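Long-range contact in hexokinase (Schistosoma mansoni, PDB 1BDG), which catalyses the ATP-dependent phosphorylation of glucose and other hexoses to their 6-phosphates, the first step of glycolysis: residues T113-L127 / Q179-C191. Numbering follows the deposited sequence.
Sequences TELFKYIAETLADFL and QTELDKRELNVKC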
loop_
_atom_site.group_PDB
_atom_site.type_symbol
_atom_site.label_atom_id
_atom_site.label_comp_id
_atom_site.label_asym_id
_atom_site.label_seq_id
_atom_site.Cartn_x
_atom_site.Cartn_y
_atom_site.Cartn_z
ATOM N N THR A 113 6.792 16.551 -15.867
ATOM C CA THR A 113 7.923 17.468 -15.670
ATOM C C THR A 113 7.615 18.414 -14.490
ATOM O O THR A 113 8.488 18.730 -13.681
ATOM C CB THR A 113 8.209 18.284 -16.979
ATOM O OG1 THR A 113 7.056 19.069 -17.339
ATOM C CG2 THR A 113 8.521 17.331 -18.124
ATOM N N GLU A 114 6.352 18.813 -14.375
ATOM C CA GLU A 114 5.922 19.685 -13.296
ATOM C C GLU A 114 5.988 18.959 -11.928
ATOM O O GLU A 114 6.361 19.569 -10.906
ATOM C CB GLU A 114 4.516 20.210 -13.580
ATOM N N LEU A 115 5.608 17.681 -11.891
ATOM C CA LEU A 115 5.687 16.931 -10.639
ATOM C C LEU A 115 7.171 16.677 -10.359
ATOM O O LEU A 115 7.694 17.060 -9.310
ATOM C CB LEU A 115 4.914 15.608 -10.737
ATOM C CG LEU A 115 4.837 14.641 -9.540
ATOM C CD1 LEU A 115 4.040 15.263 -8.388
ATOM C CD2 LEU A 115 4.180 13.349 -9.980
ATOM N N PHE A 116 7.875 16.103 -11.331
ATOM C CA PHE A 116 9.297 15.833 -11.156
ATOM C C PHE A 116 10.140 17.069 -10.909
ATOM O O PHE A 116 11.246 16.993 -10.352
ATOM C CB PHE A 116 9.831 14.993 -12.300
ATOM C CG PHE A 116 9.603 13.537 -12.096
ATOM C CD1 PHE A 116 10.478 12.796 -11.322
ATOM C CD2 PHE A 116 8.464 12.922 -12.595
ATOM C CE1 PHE A 116 10.224 11.479 -11.041
ATOM C CE2 PHE A 116 8.208 11.597 -12.309
ATOM C CZ PHE A 116 9.092 10.878 -11.528
ATOM N N LYS A 117 9.611 18.217 -11.327
ATOM C CA LYS A 117 10.283 19.486 -11.089
ATOM C C LYS A 117 10.075 19.783 -9.594
ATOM O O LYS A 117 11.039 20.056 -8.868
ATOM C CB LYS A 117 9.682 20.597 -11.954
ATOM C CG LYS A 117 10.378 21.912 -11.774
ATOM C CD LYS A 117 9.910 22.923 -12.768
ATOM C CE LYS A 117 10.512 24.268 -12.439
ATOM N NZ LYS A 117 9.992 25.341 -13.310
ATOM N N TYR A 118 8.834 19.652 -9.127
ATOM C CA TYR A 118 8.536 19.899 -7.727
ATOM C C TYR A 118 9.481 19.057 -6.848
ATOM O O TYR A 118 10.129 19.578 -5.925
ATOM C CB TYR A 118 7.067 19.584 -7.415
ATOM C CG TYR A 118 6.700 19.879 -5.980
ATOM C CD1 TYR A 118 6.307 21.160 -5.579
ATOM C CD2 TYR A 118 6.841 18.899 -4.999
ATOM C CE1 TYR A 118 6.081 21.453 -4.235
ATOM C CE2 TYR A 118 6.618 19.178 -3.673
ATOM C CZ TYR A 118 6.247 20.449 -3.297
ATOM O OH TYR A 118 6.077 20.696 -1.968
ATOM N N ILE A 119 9.596 17.768 -7.170
ATOM C CA ILE A 119 10.467 16.859 -6.410
ATOM C C ILE A 119 11.848 17.486 -6.220
ATOM O O ILE A 119 12.310 17.647 -5.079
ATOM C CB ILE A 119 10.607 15.463 -7.110
ATOM C CG1 ILE A 119 9.262 14.736 -7.116
ATOM C CG2 ILE A 119 11.652 14.621 -6.419
ATOM C CD1 ILE A 119 8.750 14.458 -5.767
ATOM N N ALA A 120 12.487 17.865 -7.325
ATOM C CA ALA A 120 13.805 18.487 -7.251
ATOM C C ALA A 120 13.754 19.821 -6.466
ATOM O O ALA A 120 14.553 20.018 -5.546
ATOM C CB ALA A 120 14.366 18.700 -8.640
ATOM N N GLU A 121 12.801 20.703 -6.803
ATOM C CA GLU A 121 12.626 22.005 -6.136
ATOM C C GLU A 121 12.780 21.778 -4.625
ATOM O O GLU A 121 13.630 22.383 -3.975
ATOM C CB GLU A 121 11.214 22.551 -6.439
ATOM C CG GLU A 121 10.952 24.060 -6.155
ATOM C CD GLU A 121 10.574 24.405 -4.691
ATOM O OE1 GLU A 121 11.514 24.627 -3.880
ATOM O OE2 GLU A 121 9.346 24.501 -4.371
ATOM N N THR A 122 12.005 20.818 -4.123
ATOM C CA THR A 122 11.974 20.416 -2.718
ATOM C C THR A 122 13.305 19.891 -2.160
ATOM O O THR A 122 13.839 20.450 -1.196
ATOM C CB THR A 122 10.869 19.374 -2.515
ATOM O OG1 THR A 122 9.666 20.025 -2.079
ATOM C CG2 THR A 122 11.288 18.322 -1.521
ATOM N N LEU A 123 13.823 18.805 -2.734
ATOM C CA LEU A 123 15.105 18.229 -2.294
ATOM C C LEU A 123 16.195 19.298 -2.154
ATOM O O LEU A 123 16.992 19.259 -1.209
ATOM C CB LEU A 123 15.572 17.163 -3.295
ATOM C CG LEU A 123 17.014 16.656 -3.214
ATOM C CD1 LEU A 123 17.240 15.921 -1.902
ATOM C CD2 LEU A 123 17.302 15.748 -4.398
ATOM N N ALA A 124 16.207 20.254 -3.083
ATOM C CA ALA A 124 17.201 21.324 -3.070
ATOM C C ALA A 124 17.147 22.094 -1.757
ATOM O O ALA A 124 18.190 22.332 -1.117
ATOM C CB ALA A 124 16.985 22.268 -4.238
ATOM N N ASP A 125 15.927 22.452 -1.350
ATOM C CA ASP A 125 15.704 23.190 -0.101
ATOM C C ASP A 125 16.420 22.449 1.032
ATOM O O ASP A 125 17.276 23.002 1.707
ATOM C CB ASP A 125 14.201 23.287 0.175
ATOM C CG ASP A 125 13.869 24.215 1.325
ATOM O OD1 ASP A 125 13.938 25.458 1.142
ATOM O OD2 ASP A 125 13.534 23.693 2.414
ATOM N N PHE A 126 16.131 21.162 1.146
ATOM C CA PHE A 126 16.716 20.271 2.149
ATOM C C PHE A 126 18.239 20.364 2.108
ATOM O O PHE A 126 18.885 20.591 3.134
ATOM C CB PHE A 126 16.249 18.840 1.848
ATOM C CG PHE A 126 16.699 17.813 2.835
ATOM C CD1 PHE A 126 16.088 17.707 4.068
ATOM C CD2 PHE A 126 17.711 16.913 2.510
ATOM C CE1 PHE A 126 16.475 16.718 4.969
ATOM C CE2 PHE A 126 18.106 15.928 3.396
ATOM C CZ PHE A 126 17.486 15.826 4.635
ATOM N N LEU A 127 18.810 20.243 0.914
ATOM C CA LEU A 127 20.258 20.304 0.760
ATOM C C LEU A 127 20.823 21.651 1.198
ATOM O O LEU A 127 21.871 21.701 1.852
ATOM C CB LEU A 127 20.651 19.987 -0.681
ATOM C CG LEU A 127 20.233 18.569 -1.090
ATOM C CD1 LEU A 127 20.559 18.314 -2.551
ATOM C CD2 LEU A 127 20.942 17.564 -0.202
ATOM N N GLN A 179 16.250 12.521 -12.821
ATOM C CA GLN A 179 17.619 12.913 -13.141
ATOM C C GLN A 179 17.697 14.204 -13.999
ATOM O O GLN A 179 18.643 14.971 -13.872
ATOM C CB GLN A 179 18.325 11.764 -13.843
ATOM C CG GLN A 179 19.795 11.988 -14.041
ATOM C CD GLN A 179 20.546 11.991 -12.737
ATOM O OE1 GLN A 179 20.646 10.961 -12.062
ATOM N NE2 GLN A 179 21.096 13.149 -12.370
ATOM N N THR A 180 16.706 14.441 -14.858
ATOM C CA THR A 180 16.680 15.630 -15.702
ATOM C C THR A 180 16.426 16.848 -14.827
ATOM O O THR A 180 17.251 17.780 -14.780
ATOM C CB THR A 180 15.541 15.562 -16.703
ATOM O OG1 THR A 180 15.591 14.316 -17.404
ATOM C CG2 THR A 180 15.605 16.727 -17.669
ATOM N N GLU A 181 15.292 16.835 -14.120
ATOM C CA GLU A 181 14.916 17.935 -13.237
ATOM C C GLU A 181 16.005 18.211 -12.187
ATOM O O GLU A 181 16.295 19.371 -11.889
ATOM C CB GLU A 181 13.574 17.654 -12.578
ATOM C CG GLU A 181 12.454 17.312 -13.571
ATOM C CD GLU A 181 12.061 18.451 -14.550
ATOM O OE1 GLU A 181 11.972 19.643 -14.153
ATOM O OE2 GLU A 181 11.790 18.140 -15.731
ATOM N N LEU A 182 16.645 17.166 -11.669
ATOM C CA LEU A 182 17.711 17.353 -10.694
ATOM C C LEU A 182 18.829 18.161 -11.330
ATOM O O LEU A 182 19.379 19.077 -10.713
ATOM C CB LEU A 182 18.260 16.014 -10.225
ATOM C CG LEU A 182 17.337 15.053 -9.477
ATOM C CD1 LEU A 182 18.121 13.803 -9.134
ATOM C CD2 LEU A 182 16.794 15.686 -8.219
ATOM N N ASP A 183 19.157 17.828 -12.574
ATOM C CA ASP A 183 20.209 18.531 -13.320
ATOM C C ASP A 183 19.797 20.004 -13.576
ATOM O O ASP A 183 20.596 20.928 -13.399
ATOM C CB ASP A 183 20.505 17.808 -14.654
ATOM C CG ASP A 183 21.123 16.423 -14.458
ATOM O OD1 ASP A 183 21.695 16.152 -13.380
ATOM O OD2 ASP A 183 21.023 15.598 -15.386
ATOM N N LYS A 184 18.531 20.215 -13.938
ATOM C CA LYS A 184 18.010 21.553 -14.199
ATOM C C LYS A 184 17.987 22.374 -12.902
ATOM O O LYS A 184 17.480 23.493 -12.882
ATOM C CB LYS A 184 16.599 21.471 -14.811
ATOM C CG LYS A 184 16.528 20.803 -16.195
ATOM N N ARG A 185 18.470 21.796 -11.804
ATOM C CA ARG A 185 18.528 22.505 -10.519
ATOM C C ARG A 185 19.962 22.438 -9.987
ATOM O O ARG A 185 20.212 22.574 -8.796
ATOM C CB ARG A 185 17.528 21.917 -9.490
ATOM C CG ARG A 185 16.083 22.441 -9.607
ATOM C CD ARG A 185 15.870 23.830 -8.942
ATOM N NE ARG A 185 16.776 24.863 -9.465
ATOM C CZ ARG A 185 16.462 25.783 -10.389
ATOM N NH1 ARG A 185 15.233 25.834 -10.913
ATOM N NH2 ARG A 185 17.409 26.614 -10.838
ATOM N N GLU A 186 20.899 22.183 -10.885
ATOM C CA GLU A 186 22.307 22.115 -10.530
ATOM C C GLU A 186 22.656 21.293 -9.294
ATOM O O GLU A 186 23.557 21.658 -8.527
ATOM C CB GLU A 186 22.868 23.526 -10.394
ATOM C CG GLU A 186 23.223 24.162 -11.742
ATOM C CD GLU A 186 22.631 25.532 -11.887
ATOM O OE1 GLU A 186 23.080 26.439 -11.140
ATOM O OE2 GLU A 186 21.717 25.687 -12.728
ATOM N N LEU A 187 21.943 20.191 -9.090
ATOM C CA LEU A 187 22.221 19.327 -7.955
ATOM C C LEU A 187 23.108 18.169 -8.427
ATOM O O LEU A 187 22.835 17.541 -9.446
ATOM C CB LEU A 187 20.904 18.833 -7.361
ATOM C CG LEU A 187 20.045 19.947 -6.744
ATOM C CD1 LEU A 187 18.614 19.464 -6.503
ATOM C CD2 LEU A 187 20.679 20.389 -5.450
ATOM N N ASN A 188 24.199 17.917 -7.725
ATOM C CA ASN A 188 25.091 16.838 -8.115
ATOM C C ASN A 188 24.576 15.462 -7.665
ATOM O O ASN A 188 25.134 14.853 -6.735
ATOM C CB ASN A 188 26.506 17.105 -7.562
ATOM N N VAL A 189 23.524 14.962 -8.313
ATOM C CA VAL A 189 22.983 13.643 -7.950
ATOM C C VAL A 189 23.428 12.589 -8.947
ATOM O O VAL A 189 22.764 12.364 -9.975
ATOM C CB VAL A 189 21.435 13.648 -7.845
ATOM C CG1 VAL A 189 20.914 12.198 -7.609
ATOM C CG2 VAL A 189 20.986 14.592 -6.686
ATOM N N LYS A 190 24.542 11.938 -8.617
ATOM C CA LYS A 190 25.181 10.921 -9.454
ATOM C C LYS A 190 24.336 9.764 -9.989
ATOM O O LYS A 190 24.275 9.538 -11.189
ATOM C CB LYS A 190 26.437 10.371 -8.734
ATOM N N CYS A 191 23.782 8.976 -9.084
ATOM C CA CYS A 191 22.986 7.808 -9.454
ATOM C C CYS A 191 21.576 7.914 -8.882
ATOM O O CYS A 191 21.248 8.850 -8.134
ATOM C CB CYS A 191 23.668 6.533 -8.924
ATOM S SG CYS A 191 22.815 4.903 -9.177
#
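L187 reaches helix 113-127 with both methyls: CD2 lies 3.6 Å from L127 CD1, the two side chains slanting past one another, while CD1 rests 4.0 Å from A124 CB. One turn earlier on helix 113-127, L123 meets L182 nearly at right angles, their CD2 methyls 3.9 Å apart. The same L123 CD2 also brushes L187 CD1 and V189 CG2. A120 ends at CB, 3.9 Å from L182 CD2, and the CA atoms of A120 and L182 come within 5.3 Å. The helical segments 113-127 and 179-183 cross at -51°, their axes 8.4 Å apart. Both belong to the small subdomain, an actin-like ATPase fold in which helices pack on a five-stranded mixed sheet; L123 and V189 both continue onto L139 of strand 137-143, the neighbour of edge strand 189-195. A Schellman motif, with E186 at positive phi, ends helix 174-183 and turns the chain toward that edge strand. Among polar side chains, E181 is a knob in the hole formed by T113, F116, K117 and A120. Bent at chi2 (-64°), it lays its aliphatic part over the F116 carbonyl. Its carboxylate crosses the K117 stem, OE1 3.3 Å from CB, whereas the extended lysine carries NZ 6.1 Å from OE1, too far for a salt bridge. Within segment 179-191, Q179 NE2 donates to V189 O and D183 OD1, tying helix to strand.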